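Local coordinates for Succinylglutamatedesuccinylase/aspartoacylase (Rhodobacter sphaeroides 2.4.1, PDB 3CDX), which probably hydrolyses amide or ester bonds as a metal-dependent member of the succinylglutamate desuccinylase/aspartoacylase family, and holds a calcium ion in this crystal, at residues 222-227 with 250-255. Numbering follows the deposited sequence.
Sequences NIEGVR and AQRGGA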
ATOM      1  N   ASN A 222      -4.329 -19.691 -22.970  1.00 25.50           N
ATOM      2  CA  ASN A 222      -5.208 -20.058 -24.101  1.00 26.29           C
ATOM      3  C   ASN A 222      -4.541 -21.256 -24.796  1.00 26.21           C
ATOM      4  O   ASN A 222      -3.419 -21.147 -25.308  1.00 25.04           O
ATOM      5  CB  ASN A 222      -5.375 -18.843 -25.050  1.00 26.02           C
ATOM      6  CG  ASN A 222      -6.327 -19.110 -26.222  1.00 27.06           C
ATOM      7  OD1 ASN A 222      -6.219 -20.122 -26.874  1.00 25.00           O
ATOM      8  ND2 ASN A 222      -7.265 -18.178 -26.485  1.00 27.31           N
ATOM      9  N   ILE A 223      -5.211 -22.404 -24.749  1.00 26.91           N
ATOM     10  CA  ILE A 223      -4.653 -23.648 -25.282  1.00 26.94           C
ATOM     11  C   ILE A 223      -4.320 -23.528 -26.784  1.00 27.05           C
ATOM     12  O   ILE A 223      -3.265 -23.996 -27.233  1.00 27.60           O
ATOM     13  CB  ILE A 223      -5.619 -24.827 -25.006  1.00 27.36           C
ATOM     14  CG1 ILE A 223      -5.671 -25.141 -23.493  1.00 27.37           C
ATOM     15  CG2 ILE A 223      -5.237 -26.055 -25.808  1.00 26.38           C
ATOM     16  CD1 ILE A 223      -6.786 -26.149 -23.096  1.00 26.93           C
ATOM     17  N   GLU A 224      -5.229 -22.913 -27.550  1.00 27.31           N
ATOM     18  CA  GLU A 224      -5.027 -22.723 -28.990  1.00 27.42           C
ATOM     19  C   GLU A 224      -3.912 -21.723 -29.237  1.00 27.07           C
ATOM     20  O   GLU A 224      -3.143 -21.879 -30.189  1.00 27.25           O
ATOM     21  CB  GLU A 224      -6.312 -22.239 -29.656  1.00 27.12           C
ATOM     22  CG  GLU A 224      -7.227 -23.363 -30.042  1.00 30.36           C
ATOM     23  CD  GLU A 224      -6.632 -24.223 -31.170  1.00 32.74           C
ATOM     24  OE1 GLU A 224      -6.000 -25.271 -30.841  1.00 33.15           O
ATOM     25  OE2 GLU A 224      -6.774 -23.817 -32.359  1.00 30.38           O
ATOM     26  N   GLY A 225      -3.844 -20.694 -28.374  1.00 26.30           N
ATOM     27  CA  GLY A 225      -2.818 -19.689 -28.411  1.00 24.82           C
ATOM     28  C   GLY A 225      -1.437 -20.265 -28.205  1.00 24.78           C
ATOM     29  O   GLY A 225      -0.496 -19.850 -28.854  1.00 25.35           O
ATOM     30  N   VAL A 226      -1.301 -21.221 -27.286  1.00 24.91           N
ATOM     31  CA  VAL A 226      -0.024 -21.888 -27.050  1.00 23.56           C
ATOM     32  C   VAL A 226       0.348 -22.719 -28.300  1.00 24.59           C
ATOM     33  O   VAL A 226       1.505 -22.704 -28.719  1.00 24.76           O
ATOM     34  CB  VAL A 226      -0.094 -22.796 -25.803  1.00 24.63           C
ATOM     35  CG1 VAL A 226       1.122 -23.706 -25.704  1.00 24.03           C
ATOM     36  CG2 VAL A 226      -0.266 -21.957 -24.487  1.00 24.60           C
ATOM     37  N   ARG A 227      -0.626 -23.429 -28.882  1.00 24.16           N
ATOM     38  CA  ARG A 227      -0.390 -24.258 -30.060  1.00 25.17           C
ATOM     39  C   ARG A 227       0.028 -23.384 -31.260  1.00 23.88           C
ATOM     40  O   ARG A 227       0.977 -23.677 -31.909  1.00 23.74           O
ATOM     41  CB  ARG A 227      -1.648 -25.075 -30.423  1.00 24.84           C
ATOM     42  CG  ARG A 227      -1.418 -26.095 -31.611  1.00 28.23           C
ATOM     43  CD  ARG A 227      -2.715 -26.853 -32.022  1.00 27.35           C
ATOM     44  NE  ARG A 227      -3.745 -25.918 -32.500  1.00 32.90           N
ATOM     45  CZ  ARG A 227      -3.772 -25.381 -33.728  1.00 33.48           C
ATOM     46  NH1 ARG A 227      -2.835 -25.672 -34.622  1.00 33.28           N
ATOM     47  NH2 ARG A 227      -4.732 -24.546 -34.066  1.00 33.27           N
ATOM     48  N   ALA A 250      -1.845 -24.539 -42.136  1.00 34.20           N
ATOM     49  CA  ALA A 250      -3.209 -25.070 -42.117  1.00 34.76           C
ATOM     50  C   ALA A 250      -3.902 -24.566 -40.850  1.00 35.09           C
ATOM     51  O   ALA A 250      -3.304 -24.521 -39.788  1.00 33.65           O
ATOM     52  CB  ALA A 250      -3.200 -26.621 -42.155  1.00 34.41           C
ATOM     53  N   GLN A 251      -5.153 -24.167 -40.986  1.00 36.33           N
ATOM     54  CA  GLN A 251      -5.888 -23.598 -39.877  1.00 37.67           C
ATOM     55  C   GLN A 251      -6.890 -24.620 -39.390  1.00 39.30           C
ATOM     56  O   GLN A 251      -7.324 -25.497 -40.165  1.00 39.13           O
ATOM     57  CB  GLN A 251      -6.578 -22.304 -40.313  1.00 37.16           C
ATOM     58  CG  GLN A 251      -5.585 -21.262 -40.862  1.00 36.41           C
ATOM     59  CD  GLN A 251      -4.536 -20.856 -39.834  1.00 35.61           C
ATOM     60  OE1 GLN A 251      -4.828 -20.725 -38.636  1.00 36.44           O
ATOM     61  NE2 GLN A 251      -3.309 -20.684 -40.288  1.00 35.03           N
ATOM     62  N   ARG A 252      -7.234 -24.533 -38.110  1.00 40.26           N
ATOM     63  CA  ARG A 252      -8.205 -25.454 -37.531  1.00 42.10           C
ATOM     64  C   ARG A 252      -9.501 -25.427 -38.315  1.00 42.86           C
ATOM     65  O   ARG A 252     -10.124 -26.453 -38.522  1.00 43.65           O
ATOM     66  CB  ARG A 252      -8.511 -25.125 -36.058  1.00 41.94           C
ATOM     67  CG  ARG A 252      -9.313 -26.239 -35.391  1.00 40.62           C
ATOM     68  CD  ARG A 252      -9.583 -25.951 -33.941  1.00 43.18           C
ATOM     69  NE  ARG A 252      -8.400 -26.204 -33.151  1.00 41.79           N
ATOM     70  CZ  ARG A 252      -8.060 -27.382 -32.657  1.00 43.75           C
ATOM     71  NH1 ARG A 252      -8.833 -28.446 -32.860  1.00 44.91           N
ATOM     72  NH2 ARG A 252      -6.934 -27.497 -31.952  1.00 42.40           N
ATOM     73  N   GLY A 253      -9.919 -24.240 -38.729  1.00 44.09           N
ATOM     74  CA  GLY A 253     -11.217 -24.088 -39.367  1.00 45.37           C
ATOM     75  C   GLY A 253     -11.189 -24.565 -40.804  1.00 46.04           C
ATOM     76  O   GLY A 253     -12.179 -24.434 -41.523  1.00 46.75           O
ATOM     77  N   GLY A 254     -10.044 -25.091 -41.235  1.00 46.35           N
ATOM     78  CA  GLY A 254      -9.913 -25.565 -42.607  1.00 46.11           C
ATOM     79  C   GLY A 254      -8.955 -24.819 -43.510  1.00 45.82           C
ATOM     80  O   GLY A 254      -8.251 -25.456 -44.305  1.00 46.41           O
ATOM     81  N   ALA A 255      -8.907 -23.492 -43.375  1.00 44.91           N
ATOM     82  CA  ALA A 255      -8.183 -22.627 -44.307  1.00 44.31           C
ATOM     83  C   ALA A 255      -6.718 -23.038 -44.510  1.00 43.54           C
ATOM     84  O   ALA A 255      -6.077 -23.571 -43.593  1.00 43.90           O
ATOM     85  CB  ALA A 255      -8.281 -21.157 -43.867  1.00 44.53           C
TER
HETATM   86  O   HOH W   1      -6.213 -22.401 -36.396  1.00 33.02           O
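R252 reaches from its loop to E224, in the first turn of helix 223-239, and side-on pairs its guanidinium with the carboxylate. From CB the R252 chain runs extended, CG anti to the backbone N (chi1 -169°), and turns at chi3. R252 CD passes 3.9 Å from E224 OE2. R252 NE then donates to E224 OE2 at 3.0 Å and nearly straight (171°), with the oxygen in the guanidinium plane. R252 NH2 adds a shorter but more bent bond to E224 OE1, 2.7 Å, and the two together make the salt bridge. Both donors come from above the carboxylate plane, the flat groups being turned 74° apart. R227 grips the same oxygens on their syn side, nearer the plane but tilted to the other face: R227 NE donates to E224 OE1 at 2.9 Å and R227 NH2 to E224 OE2 at 2.8 Å. Each oxygen thus accepts two bonds, which fixes the carboxylate's rotation and probably favours its ionised form. The shared anion probably offsets the nearness of the like charges, R227 NE and R252 NH2, 3.6 Å apart. A water accepts from R252 N and donates to Q251 OE1. The arrangement is a surface Arg-Glu-Arg salt-bridge network, joining the helix start to the type I turn Q251-G254.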